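Local atomic coordinates of putative hydrogenase (Pyrococcus furiosus, PDB entry 3LYU), a protein that probably takes part in electron transfer as an oxidoreductase that binds FAD and a [2Fe-2S] cluster, the chain here being one alpha-beta domain of the longer protein. Residues Lys38-Ile43 with Trp108-Met113; Glu101-Glu106 with Phe124-Glu129. All blocks are in the same frame, centred on the assembly; numbering follows the deposited sequence.

Interaction 1 (Lys38-Ile43 with Trp108-Met113)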
loop_
_atom_site.group_PDB
_atom_site.type_symbol
_atom_site.label_atom_id
_atom_site.label_comp_id
_atom_site.label_asym_id
_atom_site.label_seq_id
_atom_site.Cartn_x
_atom_site.Cartn_y
_atom_site.Cartn_z
ATOM N N LYS B 38 -21.524 -10.031 -6.796
ATOM C CA LYS B 38 -22.269 -11.201 -6.373
ATOM C C LYS B 38 -22.162 -11.360 -4.866
ATOM O O LYS B 38 -23.156 -11.591 -4.180
ATOM C CB LYS B 38 -21.722 -12.433 -7.078
ATOM C CG LYS B 38 -22.535 -13.683 -6.879
ATOM C CD LYS B 38 -21.966 -14.795 -7.726
ATOM C CE LYS B 38 -22.726 -16.087 -7.536
ATOM N NZ LYS B 38 -22.043 -17.200 -8.266
ATOM N N ALA B 39 -20.945 -11.211 -4.356
ATOM C CA ALA B 39 -20.663 -11.333 -2.928
ATOM C C ALA B 39 -21.242 -10.181 -2.098
ATOM O O ALA B 39 -21.611 -10.370 -0.941
ATOM C CB ALA B 39 -19.181 -11.421 -2.714
ATOM N N TRP B 40 -21.311 -8.985 -2.676
ATOM C CA TRP B 40 -21.872 -7.856 -1.943
ATOM C C TRP B 40 -23.375 -8.014 -1.765
ATOM O O TRP B 40 -23.922 -7.629 -0.742
ATOM C CB TRP B 40 -21.586 -6.539 -2.656
ATOM C CG TRP B 40 -20.268 -5.935 -2.294
ATOM C CD1 TRP B 40 -19.564 -6.127 -1.132
ATOM C CD2 TRP B 40 -19.535 -4.958 -3.045
ATOM N NE1 TRP B 40 -18.442 -5.326 -1.112
ATOM C CE2 TRP B 40 -18.401 -4.597 -2.271
ATOM C CE3 TRP B 40 -19.730 -4.343 -4.295
ATOM C CZ2 TRP B 40 -17.466 -3.647 -2.703
ATOM C CZ3 TRP B 40 -18.799 -3.396 -4.725
ATOM C CH2 TRP B 40 -17.677 -3.057 -3.926
ATOM N N GLN B 41 -24.039 -8.580 -2.765
ATOM C CA GLN B 41 -25.476 -8.788 -2.707
ATOM C C GLN B 41 -25.778 -9.783 -1.596
ATOM O O GLN B 41 -26.634 -9.539 -0.755
ATOM C CB GLN B 41 -25.984 -9.322 -4.053
ATOM C CG GLN B 41 -27.505 -9.407 -4.195
ATOM C CD GLN B 41 -28.192 -8.052 -4.406
ATOM O OE1 GLN B 41 -29.423 -7.972 -4.435
ATOM N NE2 GLN B 41 -27.403 -6.992 -4.561
ATOM N N GLU B 42 -25.057 -10.899 -1.588
ATOM C CA GLU B 42 -25.239 -11.952 -0.578
ATOM C C GLU B 42 -24.992 -11.445 0.851
ATOM O O GLU B 42 -25.597 -11.938 1.805
ATOM C CB GLU B 42 -24.286 -13.121 -0.873
ATOM C CG GLU B 42 -24.623 -14.429 -0.185
ATOM C CD GLU B 42 -25.937 -14.996 -0.676
ATOM O OE1 GLU B 42 -26.183 -14.929 -1.908
ATOM O OE2 GLU B 42 -26.720 -15.515 0.161
ATOM N N ILE B 43 -24.093 -10.469 0.980
ATOM C CA ILE B 43 -23.733 -9.876 2.271
ATOM C C ILE B 43 -24.783 -8.886 2.780
ATOM O O ILE B 43 -24.711 -8.413 3.912
ATOM C CB ILE B 43 -22.315 -9.201 2.189
ATOM C CG1 ILE B 43 -21.326 -10.009 3.023
ATOM C CG2 ILE B 43 -22.348 -7.759 2.675
ATOM C CD1 ILE B 43 -21.197 -11.473 2.593
ATOM N N TRP B 108 -27.594 6.557 -3.913
ATOM C CA TRP B 108 -26.698 5.441 -3.661
ATOM C C TRP B 108 -25.818 5.676 -2.456
ATOM O O TRP B 108 -25.586 6.814 -2.055
ATOM C CB TRP B 108 -25.821 5.200 -4.891
ATOM C CG TRP B 108 -26.610 5.091 -6.150
ATOM C CD1 TRP B 108 -27.177 6.112 -6.859
ATOM C CD2 TRP B 108 -26.997 3.885 -6.806
ATOM N NE1 TRP B 108 -27.898 5.615 -7.912
ATOM C CE2 TRP B 108 -27.807 4.249 -7.902
ATOM C CE3 TRP B 108 -26.739 2.525 -6.571
ATOM C CZ2 TRP B 108 -28.364 3.306 -8.761
ATOM C CZ3 TRP B 108 -27.294 1.588 -7.425
ATOM C CH2 TRP B 108 -28.101 1.984 -8.508
ATOM N N ASP B 109 -25.319 4.581 -1.891
ATOM C CA ASP B 109 -24.445 4.640 -0.731
ATOM C C ASP B 109 -22.990 4.507 -1.154
ATOM O O ASP B 109 -22.090 5.001 -0.477
ATOM C CB ASP B 109 -24.802 3.521 0.243
ATOM C CG ASP B 109 -26.134 3.751 0.924
ATOM O OD1 ASP B 109 -26.228 4.695 1.745
ATOM O OD2 ASP B 109 -27.089 2.996 0.633
ATOM N N LEU B 110 -22.768 3.840 -2.280
ATOM C CA LEU B 110 -21.418 3.640 -2.781
ATOM C C LEU B 110 -21.386 3.346 -4.276
ATOM O O LEU B 110 -22.346 2.830 -4.847
ATOM C CB LEU B 110 -20.742 2.479 -2.038
ATOM C CG LEU B 110 -19.408 2.012 -2.641
ATOM C CD1 LEU B 110 -18.335 3.052 -2.375
ATOM C CD2 LEU B 110 -19.002 0.681 -2.059
ATOM N N VAL B 111 -20.269 3.697 -4.901
ATOM C CA VAL B 111 -20.061 3.416 -6.310
ATOM C C VAL B 111 -18.677 2.784 -6.443
ATOM O O VAL B 111 -17.706 3.256 -5.858
ATOM C CB VAL B 111 -20.152 4.688 -7.192
ATOM C CG1 VAL B 111 -19.211 5.743 -6.684
ATOM C CG2 VAL B 111 -19.828 4.343 -8.642
ATOM N N PHE B 112 -18.614 1.681 -7.178
ATOM C CA PHE B 112 -17.366 0.978 -7.400
ATOM C C PHE B 112 -17.231 0.702 -8.882
ATOM O O PHE B 112 -18.175 0.270 -9.526
ATOM C CB PHE B 112 -17.354 -0.323 -6.610
ATOM C CG PHE B 112 -16.282 -1.285 -7.037
ATOM C CD1 PHE B 112 -16.593 -2.377 -7.851
ATOM C CD2 PHE B 112 -14.970 -1.127 -6.601
ATOM C CE1 PHE B 112 -15.617 -3.301 -8.219
ATOM C CE2 PHE B 112 -13.980 -2.047 -6.963
ATOM C CZ PHE B 112 -14.308 -3.136 -7.771
HETATM N N MSE B 113 -16.052 0.959 -9.429
HETATM C CA MSE B 113 -15.848 0.731 -10.839
HETATM C C MSE B 113 -14.520 0.105 -11.219
HETATM O O MSE B 113 -13.492 0.311 -10.566
HETATM C CB MSE B 113 -15.988 2.033 -11.608
HETATM C CG MSE B 113 -16.005 1.790 -13.089
HETATM SE SE MSE B 113 -15.798 3.348 -14.131
HETATM C CE MSE B 113 -14.643 2.650 -15.510
#
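The indole of Trp40, on helix 29-42, reaches across to strand 110-114 and drives the rim of its six-membered ring at the face of the Phe112 ring. This is a T-shaped pair: the ring centroids lie 5.4 Å apart and the planes stand at 86°. Two neighbouring carbons of the indole do the touching. Trp40 CH2 comes to 3.8 Å from Phe112 CG, while Trp40 CZ3 lies 3.9 Å from Phe112 CB, so the indole rests on the root of the phenylalanine side chain as much as on its ring. Phe112 carries CG anti to the backbone N (chi1 165°), which turns its ring across the path of the indole. Leu110, two residues earlier on the same side of the strand, adds a looser apolar touch, its CD2 standing 4.4 Å from Trp40 CH2. The indole NE1 is buried but satisfied, hydrogen-bonded to the carbonyl oxygen of Pro14. An alanine at Trp40 would remove the indole, and would probably leave the face of Phe112 without its aromatic partner and the Pro14 carbonyl without its indole donor. Strand 110-114 is an inner strand of the parallel sheet: Leu110 and Phe112 bond through their backbones to Leu22 of strand 20-26 and touch Leu135 of strand 134-136, while Val111 points away from helix 29-42 and packs on helix 117-130.

Interaction 2 (Glu101-Glu106 with Phe124-Glu129)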
loop_
_atom_site.group_PDB
_atom_site.type_symbol
_atom_site.label_atom_id
_atom_site.label_comp_id
_atom_site.label_asym_id
_atom_site.label_seq_id
_atom_site.Cartn_x
_atom_site.Cartn_y
_atom_site.Cartn_z
ATOM N N GLU B 101 -27.413 9.917 -14.899
ATOM C CA GLU B 101 -28.830 9.597 -14.872
ATOM C C GLU B 101 -29.258 8.742 -13.674
ATOM O O GLU B 101 -30.370 8.884 -13.168
ATOM C CB GLU B 101 -29.200 8.887 -16.174
ATOM C CG GLU B 101 -30.481 8.073 -16.110
ATOM C CD GLU B 101 -30.716 7.271 -17.380
ATOM O OE1 GLU B 101 -31.570 6.355 -17.364
ATOM O OE2 GLU B 101 -30.048 7.560 -18.396
ATOM N N LEU B 102 -28.380 7.850 -13.230
ATOM C CA LEU B 102 -28.683 6.980 -12.104
ATOM C C LEU B 102 -28.460 7.640 -10.755
ATOM O O LEU B 102 -29.041 7.229 -9.758
ATOM C CB LEU B 102 -27.839 5.715 -12.181
ATOM C CG LEU B 102 -28.257 4.653 -13.194
ATOM C CD1 LEU B 102 -27.161 3.599 -13.264
ATOM C CD2 LEU B 102 -29.587 4.032 -12.784
ATOM N N LEU B 103 -27.601 8.648 -10.722
ATOM C CA LEU B 103 -27.318 9.360 -9.485
ATOM C C LEU B 103 -28.302 10.505 -9.318
ATOM O O LEU B 103 -28.654 10.878 -8.196
ATOM C CB LEU B 103 -25.890 9.909 -9.504
ATOM C CG LEU B 103 -24.769 8.958 -9.090
ATOM C CD1 LEU B 103 -24.917 7.633 -9.808
ATOM C CD2 LEU B 103 -23.434 9.607 -9.399
ATOM N N GLU B 104 -28.735 11.058 -10.448
ATOM C CA GLU B 104 -29.691 12.162 -10.465
ATOM C C GLU B 104 -31.071 11.565 -10.237
ATOM O O GLU B 104 -32.009 12.262 -9.848
ATOM C CB GLU B 104 -29.639 12.888 -11.811
ATOM C CG GLU B 104 -30.038 14.353 -11.748
ATOM C CD GLU B 104 -29.640 15.120 -13.005
ATOM O OE1 GLU B 104 -28.444 15.099 -13.372
ATOM O OE2 GLU B 104 -30.522 15.752 -13.624
ATOM N N SER B 105 -31.176 10.263 -10.493
ATOM C CA SER B 105 -32.417 9.532 -10.288
ATOM C C SER B 105 -32.416 9.086 -8.822
ATOM O O SER B 105 -32.616 9.899 -7.919
ATOM C CB SER B 105 -32.489 8.314 -11.222
ATOM O OG SER B 105 -33.711 7.610 -11.063
ATOM N N GLU B 106 -32.167 7.804 -8.591
ATOM C CA GLU B 106 -32.136 7.254 -7.238
ATOM C C GLU B 106 -30.910 7.698 -6.428
ATOM O O GLU B 106 -30.048 8.429 -6.930
ATOM C CB GLU B 106 -32.197 5.731 -7.325
ATOM C CG GLU B 106 -31.383 5.179 -8.486
ATOM C CD GLU B 106 -32.058 4.006 -9.172
ATOM O OE1 GLU B 106 -32.258 2.963 -8.516
ATOM O OE2 GLU B 106 -32.390 4.128 -10.369
ATOM N N PHE B 124 -15.551 9.437 -12.128
ATOM C CA PHE B 124 -15.285 9.976 -10.802
ATOM C C PHE B 124 -15.785 11.419 -10.709
ATOM O O PHE B 124 -16.241 11.872 -9.656
ATOM C CB PHE B 124 -13.787 9.894 -10.502
ATOM C CG PHE B 124 -13.358 10.710 -9.314
ATOM C CD1 PHE B 124 -12.939 12.034 -9.470
ATOM C CD2 PHE B 124 -13.393 10.170 -8.040
ATOM C CE1 PHE B 124 -12.563 12.804 -8.370
ATOM C CE2 PHE B 124 -13.018 10.934 -6.933
ATOM C CZ PHE B 124 -12.603 12.255 -7.101
ATOM N N GLU B 125 -15.707 12.131 -11.825
ATOM C CA GLU B 125 -16.155 13.516 -11.879
ATOM C C GLU B 125 -17.667 13.594 -11.629
ATOM O O GLU B 125 -18.158 14.492 -10.941
ATOM C CB GLU B 125 -15.837 14.124 -13.249
ATOM C CG GLU B 125 -14.403 13.898 -13.736
ATOM C CD GLU B 125 -13.339 14.301 -12.717
ATOM O OE1 GLU B 125 -13.466 15.394 -12.115
ATOM O OE2 GLU B 125 -12.366 13.525 -12.530
ATOM N N VAL B 126 -18.396 12.643 -12.205
ATOM C CA VAL B 126 -19.840 12.583 -12.061
ATOM C C VAL B 126 -20.221 12.219 -10.631
ATOM O O VAL B 126 -21.226 12.700 -10.100
ATOM C CB VAL B 126 -20.449 11.532 -13.034
ATOM C CG1 VAL B 126 -21.944 11.389 -12.791
ATOM C CG2 VAL B 126 -20.194 11.944 -14.459
ATOM N N VAL B 127 -19.407 11.377 -10.008
ATOM C CA VAL B 127 -19.677 10.926 -8.652
ATOM C C VAL B 127 -19.364 11.968 -7.594
ATOM O O VAL B 127 -20.153 12.166 -6.674
ATOM C CB VAL B 127 -18.903 9.633 -8.340
ATOM C CG1 VAL B 127 -19.198 9.172 -6.945
ATOM C CG2 VAL B 127 -19.302 8.561 -9.313
ATOM N N LYS B 128 -18.216 12.630 -7.719
ATOM C CA LYS B 128 -17.834 13.653 -6.748
ATOM C C LYS B 128 -18.883 14.764 -6.811
ATOM O O LYS B 128 -19.042 15.559 -5.882
ATOM C CB LYS B 128 -16.445 14.217 -7.073
ATOM C CG LYS B 128 -16.331 14.846 -8.463
ATOM C CD LYS B 128 -15.589 16.191 -8.429
ATOM C CE LYS B 128 -14.112 16.048 -8.078
ATOM N NZ LYS B 128 -13.291 15.719 -9.272
ATOM N N GLU B 129 -19.611 14.786 -7.920
ATOM C CA GLU B 129 -20.650 15.772 -8.165
ATOM C C GLU B 129 -21.854 15.597 -7.244
ATOM O O GLU B 129 -22.490 16.576 -6.857
ATOM C CB GLU B 129 -21.112 15.653 -9.616
ATOM C CG GLU B 129 -22.036 16.767 -10.099
ATOM C CD GLU B 129 -21.273 17.926 -10.723
ATOM O OE1 GLU B 129 -20.368 18.474 -10.054
ATOM O OE2 GLU B 129 -21.579 18.284 -11.882
#
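This is a small, buried helix-to-helix contact, apolar in character, between the C-terminal end of helix 84-104 and the later part of helix 117-130, two helices that cover the same face of the parallel sheet. Leu103 carries it from one side, against Val126 and Val127 on the other, and the backbones come closest at Leu103 and Val127, with CA atoms 7.8 Å apart. One methyl does the touching: Leu103 CD2 lies 4.1 Å from Val126 CG1 and 4.3 Å from Val127 CG2. The same methyl also meets the main chain, standing 3.9 Å from Val126 O and 4.1 Å from Val127 CA, so it is set against the helix backbone as well as the two valines. The Leu103 side chain leaves its backbone toward helix 117-130, and CG anti to the carbonyl carbon (chi1 -84°) brings CD2 against Val126 and Val127. Val126 also packs on Val99 and Arg100, one turn back along helix 84-104, and Val127 touches Val132 in the following loop. The chain runs from helix 84-104 through strand 110-114 to helix 117-130. With helix 29-42 on the other face of the sheet, and parallel strands in the order 3-2-1-4-5, the pair belongs to one helical layer of a three-layer alpha-beta-alpha, Rossmann-like domain.

In the fold
The two contacts lie on opposite faces of strand 110-114, their centres about 16 Å apart. Interaction 1 joins this strand to helix 29-42, whereas interaction 2 pairs the helices that precede and follow it, 84-104 and 117-130. Their segments alternate along the chain: 38-43, 101-106, 108-113, 124-129. They also touch directly. Trp108 NE1 is probably hydrogen-bonded to Leu102 O at 2.7 Å, Trp108 packs on Leu103, and Val111 CG1 meets Val127 CG1 at 3.4 Å. Strand 110-114 thus sits between the two helical layers of this alpha-beta domain, with Phe112 facing one and Val111 the other.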